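Local coordinates for SusD superfamily protein (Bacteroides thetaiotaomicron VPI-5482, PDB 3HDX) that probably binds polysaccharide at the outer membrane as a member of the SusD family, at residues K160-L164 and A199-L203; I167-Y172 and F194-Y200. All blocks are in the same frame, centred on the assembly; numbering follows the deposited sequence. Where two conformers were deposited one is given.

Interaction 1 of 2, residues K160-L164 and A199-L203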
loop_
_atom_site.group_PDB
_atom_site.type_symbol
_atom_site.label_atom_id
_atom_site.label_comp_id
_atom_site.label_asym_id
_atom_site.label_seq_id
_atom_site.Cartn_x
_atom_site.Cartn_y
_atom_site.Cartn_z
ATOM N N LYS A 160 -15.256 -5.059 3.257
ATOM C CA LYS A 160 -15.694 -5.464 1.904
ATOM C C LYS A 160 -17.075 -4.877 1.576
ATOM O O LYS A 160 -17.275 -4.321 0.504
ATOM C CB LYS A 160 -15.716 -6.997 1.737
ATOM C CG LYS A 160 -14.327 -7.658 1.597
ATOM C CD LYS A 160 -14.404 -9.171 1.346
ATOM C CE LYS A 160 -14.903 -9.923 2.583
ATOM N NZ LYS A 160 -15.057 -11.423 2.426
ATOM N N ALA A 161 -18.003 -4.981 2.524
ATOM C CA ALA A 161 -19.369 -4.486 2.303
ATOM C C ALA A 161 -19.373 -2.973 2.154
ATOM O O ALA A 161 -20.064 -2.419 1.287
ATOM C CB ALA A 161 -20.319 -4.956 3.415
ATOM N N GLU A 162 -18.546 -2.307 2.959
ATOM C CA GLU A 162 -18.427 -0.859 2.865
ATOM C C GLU A 162 -17.868 -0.414 1.527
ATOM O O GLU A 162 -18.355 0.566 0.956
ATOM C CB GLU A 162 -17.535 -0.303 3.984
ATOM C CG GLU A 162 -18.143 -0.445 5.371
ATOM C CD GLU A 162 -19.208 0.572 5.616
ATOM O OE1 GLU A 162 -18.963 1.801 5.439
ATOM O OE2 GLU A 162 -20.329 0.122 5.994
ATOM N N LEU A 163 -16.861 -1.135 1.027
ATOM C CA LEU A 163 -16.241 -0.798 -0.263
ATOM C C LEU A 163 -17.228 -1.013 -1.406
ATOM O O LEU A 163 -17.340 -0.181 -2.329
ATOM C CB LEU A 163 -14.956 -1.601 -0.493
ATOM C CG LEU A 163 -13.783 -1.094 0.341
ATOM C CD1 LEU A 163 -12.729 -2.212 0.571
ATOM C CD2 LEU A 163 -13.126 0.198 -0.227
ATOM N N LEU A 164 -17.956 -2.126 -1.368
ATOM C CA LEU A 164 -18.981 -2.392 -2.427
ATOM C C LEU A 164 -20.064 -1.303 -2.432
ATOM O O LEU A 164 -20.506 -0.853 -3.495
ATOM C CB LEU A 164 -19.558 -3.813 -2.299
ATOM C CG LEU A 164 -18.581 -4.874 -2.781
ATOM C CD1 LEU A 164 -19.027 -6.215 -2.268
ATOM C CD2 LEU A 164 -18.471 -4.895 -4.329
ATOM N N ALA A 199 -11.156 1.649 -4.967
ATOM C CA ALA A 199 -11.986 0.774 -4.088
ATOM C C ALA A 199 -11.898 -0.686 -4.505
ATOM O O ALA A 199 -11.737 -1.578 -3.667
ATOM C CB ALA A 199 -13.444 1.256 -4.045
ATOM N N TYR A 200 -12.017 -0.936 -5.815
ATOM C CA TYR A 200 -11.845 -2.315 -6.316
ATOM C C TYR A 200 -10.482 -2.912 -5.962
ATOM O O TYR A 200 -10.397 -4.115 -5.708
ATOM C CB TYR A 200 -12.121 -2.433 -7.819
ATOM C CG TYR A 200 -13.582 -2.542 -8.200
ATOM C CD1 TYR A 200 -14.292 -3.695 -7.933
ATOM C CD2 TYR A 200 -14.249 -1.495 -8.813
ATOM C CE1 TYR A 200 -15.630 -3.826 -8.290
ATOM C CE2 TYR A 200 -15.589 -1.627 -9.219
ATOM C CZ TYR A 200 -16.277 -2.771 -8.942
ATOM O OH TYR A 200 -17.587 -2.919 -9.286
ATOM N N SER A 201 -9.447 -2.085 -5.939
ATOM C CA SER A 201 -8.094 -2.558 -5.622
ATOM C C SER A 201 -8.008 -3.021 -4.177
ATOM O O SER A 201 -7.345 -4.030 -3.896
ATOM C CB SER A 201 -7.000 -1.513 -5.947
ATOM O OG SER A 201 -6.888 -0.493 -4.974
ATOM N N VAL A 202 -8.691 -2.307 -3.276
ATOM C CA VAL A 202 -8.727 -2.705 -1.872
ATOM C C VAL A 202 -9.482 -4.032 -1.781
ATOM O O VAL A 202 -9.060 -4.922 -1.040
ATOM C CB VAL A 202 -9.276 -1.583 -0.936
ATOM C CG1 VAL A 202 -9.222 -2.047 0.527
ATOM C CG2 VAL A 202 -8.494 -0.291 -1.129
ATOM N N LEU A 203 -10.643 -4.136 -2.450
ATOM C CA LEU A 203 -11.401 -5.415 -2.480
ATOM C C LEU A 203 -10.537 -6.567 -2.958
ATOM O O LEU A 203 -10.503 -7.620 -2.330
ATOM C CB LEU A 203 -12.671 -5.323 -3.349
ATOM C CG LEU A 203 -13.854 -4.577 -2.734
ATOM C CD1 LEU A 203 -14.908 -4.415 -3.817
ATOM C CD2 LEU A 203 -14.429 -5.383 -1.581
#
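L163 and L203 pack against each other where two antiparallel helices meet. CB of L163 lies 3.9 Å from CG of L203. The two leucines carry most of the contact, and no hydrogen bond crosses it. The branches of L163 divide their work. L163 CD1 comes against V202 CG1 at 3.5 Å, the two side chains crossing at about a right angle. L163 CD2 faces A199 CB at 4.0 Å. V202 holds CG1 anti to its backbone N (chi1 -177°), and this turns that methyl to L163.

L203 also splits its branches. L203 CD1 reaches L164 CD2 at 3.6 Å, again at about a right angle. L203 CD2 lies over the K160 backbone, 3.7 Å from K160 O, and also meets CB and CG of K160. CG of L203 stands anti to the carbonyl carbon (chi1 -76°), and the side chain then extends between K160 and L164, one turn apart. The K160 chain bends at chi3 and leads away from L203; its NZ is hydrogen-bonded to Q210 OE1.

The helix segments run at 157° to each other, and their axes come within 9.6 Å. Small A199 lies opposite L163, their CA atoms 5.9 Å apart. The contact makes an antiparallel pair of helix 152-169 and helix 196-209, consistent with the TPR-like helical packing of the SusD family. Helix 104-129 packs on one part of it, with A116 and A119 against L163 and F120 and F123 against V202. Helix 213-226 packs on another, where Y219 touches both L164 and L203.

Interaction 2 of 2, residues I167-Y172 and F194-Y200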
loop_
_atom_site.group_PDB
_atom_site.type_symbol
_atom_site.label_atom_id
_atom_site.label_comp_id
_atom_site.label_asym_id
_atom_site.label_seq_id
_atom_site.Cartn_x
_atom_site.Cartn_y
_atom_site.Cartn_z
ATOM N N ILE A 167 -18.491 1.921 -3.927
ATOM C CA ILE A 167 -18.315 1.753 -5.389
ATOM C C ILE A 167 -19.561 2.235 -6.159
ATOM O O ILE A 167 -19.443 2.723 -7.258
ATOM C CB ILE A 167 -17.933 0.271 -5.720
ATOM C CG1 ILE A 167 -16.427 0.097 -5.418
ATOM C CG2 ILE A 167 -18.301 -0.122 -7.190
ATOM C CD1 ILE A 167 -15.954 -1.371 -5.310
ATOM N N GLU A 168 -20.746 2.083 -5.564
ATOM C CA GLU A 168 -21.970 2.540 -6.246
ATOM C C GLU A 168 -21.930 4.047 -6.547
ATOM O O GLU A 168 -22.507 4.493 -7.555
ATOM C CB GLU A 168 -23.223 2.091 -5.485
ATOM C CG GLU A 168 -23.379 0.578 -5.574
ATOM C CD GLU A 168 -23.479 0.123 -7.037
ATOM O OE1 GLU A 168 -24.538 0.410 -7.668
ATOM O OE2 GLU A 168 -22.495 -0.479 -7.577
ATOM N N ASP A 169 -21.235 4.819 -5.708
ATOM C CA ASP A 169 -21.132 6.283 -5.856
ATOM C C ASP A 169 -19.771 6.846 -6.243
ATOM O O ASP A 169 -19.701 8.016 -6.619
ATOM C CB ASP A 169 -21.639 6.988 -4.589
ATOM C CG ASP A 169 -23.125 6.810 -4.372
ATOM O OD1 ASP A 169 -23.869 6.876 -5.355
ATOM O OD2 ASP A 169 -23.550 6.647 -3.209
ATOM N N LEU A 170 -18.701 6.045 -6.207
ATOM C CA LEU A 170 -17.385 6.534 -6.600
ATOM C C LEU A 170 -17.289 6.568 -8.119
ATOM O O LEU A 170 -17.536 5.538 -8.754
ATOM C CB LEU A 170 -16.250 5.637 -6.096
ATOM C CG LEU A 170 -15.975 5.637 -4.599
ATOM C CD1 LEU A 170 -15.127 4.362 -4.240
ATOM C CD2 LEU A 170 -15.319 6.961 -4.166
ATOM N N PRO A 171 -16.956 7.741 -8.681
ATOM C CA PRO A 171 -16.752 7.804 -10.115
ATOM C C PRO A 171 -15.331 7.345 -10.494
ATOM O O PRO A 171 -14.472 7.120 -9.630
ATOM C CB PRO A 171 -16.948 9.296 -10.406
ATOM C CG PRO A 171 -16.276 9.945 -9.214
ATOM C CD PRO A 171 -16.622 9.026 -8.033
ATOM N N TYR A 172 -15.120 7.136 -11.785
ATOM C CA TYR A 172 -13.776 6.897 -12.336
ATOM C C TYR A 172 -12.956 8.201 -12.271
ATOM O O TYR A 172 -11.791 8.177 -11.866
ATOM C CB TYR A 172 -13.826 6.355 -13.745
ATOM C CG TYR A 172 -14.413 4.975 -13.808
ATOM C CD1 TYR A 172 -13.734 3.897 -13.250
ATOM C CD2 TYR A 172 -15.612 4.699 -14.470
ATOM C CE1 TYR A 172 -14.231 2.624 -13.313
ATOM C CE2 TYR A 172 -16.106 3.411 -14.531
ATOM C CZ TYR A 172 -15.405 2.358 -13.950
ATOM O OH TYR A 172 -15.888 1.061 -14.011
ATOM N N PHE A 194 -9.514 9.146 -4.289
ATOM C CA PHE A 194 -9.877 7.748 -4.299
ATOM C C PHE A 194 -10.982 7.589 -5.373
ATOM O O PHE A 194 -12.018 8.271 -5.294
ATOM C CB PHE A 194 -10.385 7.416 -2.897
ATOM C CG PHE A 194 -10.323 5.987 -2.533
ATOM C CD1 PHE A 194 -11.332 5.132 -2.882
ATOM C CD2 PHE A 194 -9.304 5.515 -1.703
ATOM C CE1 PHE A 194 -11.288 3.817 -2.534
ATOM C CE2 PHE A 194 -9.282 4.177 -1.324
ATOM C CZ PHE A 194 -10.297 3.350 -1.731
ATOM N N ASN A 195 -10.750 6.751 -6.378
ATOM C CA ASN A 195 -11.715 6.560 -7.452
ATOM C C ASN A 195 -12.319 5.168 -7.366
ATOM O O ASN A 195 -11.981 4.357 -6.475
ATOM C CB ASN A 195 -11.029 6.866 -8.804
ATOM C CG ASN A 195 -9.898 5.890 -9.139
ATOM O OD1 ASN A 195 -10.133 4.691 -9.233
ATOM N ND2 ASN A 195 -8.679 6.414 -9.343
ATOM N N LYS A 196 -13.223 4.861 -8.287
ATOM C CA LYS A 196 -13.924 3.580 -8.234
ATOM C C LYS A 196 -12.935 2.397 -8.253
ATOM O O LYS A 196 -13.132 1.394 -7.524
ATOM C CB LYS A 196 -14.908 3.436 -9.375
ATOM C CG LYS A 196 -15.934 2.326 -9.206
ATOM C CD LYS A 196 -16.732 2.027 -10.483
ATOM C CE LYS A 196 -17.624 3.136 -11.012
ATOM N NZ LYS A 196 -18.700 3.475 -10.005
ATOM N N LEU A 197 -11.895 2.495 -9.094
ATOM C CA LEU A 197 -10.894 1.422 -9.186
ATOM C C LEU A 197 -10.010 1.334 -7.942
ATOM O O LEU A 197 -9.563 0.230 -7.566
ATOM C CB LEU A 197 -10.097 1.470 -10.475
ATOM C CG LEU A 197 -10.947 1.352 -11.748
ATOM C CD1 LEU A 197 -10.020 1.260 -13.027
ATOM C CD2 LEU A 197 -11.929 0.119 -11.655
ATOM N N SER A 198 -9.776 2.478 -7.284
ATOM C CA SER A 198 -9.079 2.458 -5.979
ATOM C C SER A 198 -9.833 1.505 -5.034
ATOM O O SER A 198 -9.243 0.633 -4.389
ATOM C CB SER A 198 -9.045 3.858 -5.355
ATOM O OG SER A 198 -8.585 4.844 -6.262
ATOM N N ALA A 199 -11.156 1.649 -4.967
ATOM C CA ALA A 199 -11.986 0.774 -4.088
ATOM C C ALA A 199 -11.898 -0.686 -4.505
ATOM O O ALA A 199 -11.737 -1.578 -3.667
ATOM C CB ALA A 199 -13.444 1.256 -4.045
ATOM N N TYR A 200 -12.017 -0.936 -5.815
ATOM C CA TYR A 200 -11.845 -2.315 -6.316
ATOM C C TYR A 200 -10.482 -2.912 -5.962
ATOM O O TYR A 200 -10.397 -4.115 -5.708
ATOM C CB TYR A 200 -12.121 -2.433 -7.819
ATOM C CG TYR A 200 -13.582 -2.542 -8.200
ATOM C CD1 TYR A 200 -14.292 -3.695 -7.933
ATOM C CD2 TYR A 200 -14.249 -1.495 -8.813
ATOM C CE1 TYR A 200 -15.630 -3.826 -8.290
ATOM C CE2 TYR A 200 -15.589 -1.627 -9.219
ATOM C CZ TYR A 200 -16.277 -2.771 -8.942
ATOM O OH TYR A 200 -17.587 -2.919 -9.286
#
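K196 NZ is gripped by two backbone carbonyls of the opposite segment. K196 NZ donates to L170 O at 2.7 Å and to I167 O at 2.9 Å. Both bonds lie nearly along the C=O axis, at 166° and 168°. The lysine starts extended, with CG anti to the backbone N (chi1 -165°), then bends at chi3 and chi4 to bring NZ back to these oxygens. On the way K196 CE passes over one face of the Y172 ring, 4.0 Å from its centroid and offset toward the rim. This is a CH-pi contact. L197 CG lies at the edge of the same ring, in its plane. An alanine in place of K196 would probably leave the I167 and L170 carbonyls without this donor and uncover that face of Y172.

The backbone adds a third bond, K196 N to P171 O. It forms where helix 196-209 begins. N195 is the N-cap, and with S198 it makes a capping box: S198 N donates to N195 OD1, and N195 N donates to S198 OG. L197 N gives OD1 a weak second bond.

The rest of the contact is apolar. I167 CD1 sits over the centre of the Y200 ring, 3.6 Å from its centroid. I167 CG1 presses on A199 CB at 3.5 Å, tighter than usual. L170 CD1 meets A199 CB at 3.5 Å and reaches the edge of the F194 ring. S198 CB lies over one face of F194. A112 of helix 104-129 touches L170, while F222 and H226 of helix 213-226 touch Y172.

From the N terminus, the chain passes through helix 104-129 and then runs along helix 152-169. This helix supplies 160-164 to interaction 1, and its end leads into 167-172 of interaction 2. No helix or strand lies between 172 and 194. The chain then returns in helix 196-209. Interaction 2 closes this 21-residue loop. Interaction 1 closes a wider one of 34 residues, and the inner loop nests within it. Both contacts share A199 and Y200, and their centres are 9 Å apart. They also touch directly, L203 CD1 lying 3.5 Å from I167 CD1. Together they tie the C-terminal half of helix 152-169 to the N-terminal part of helix 196-209.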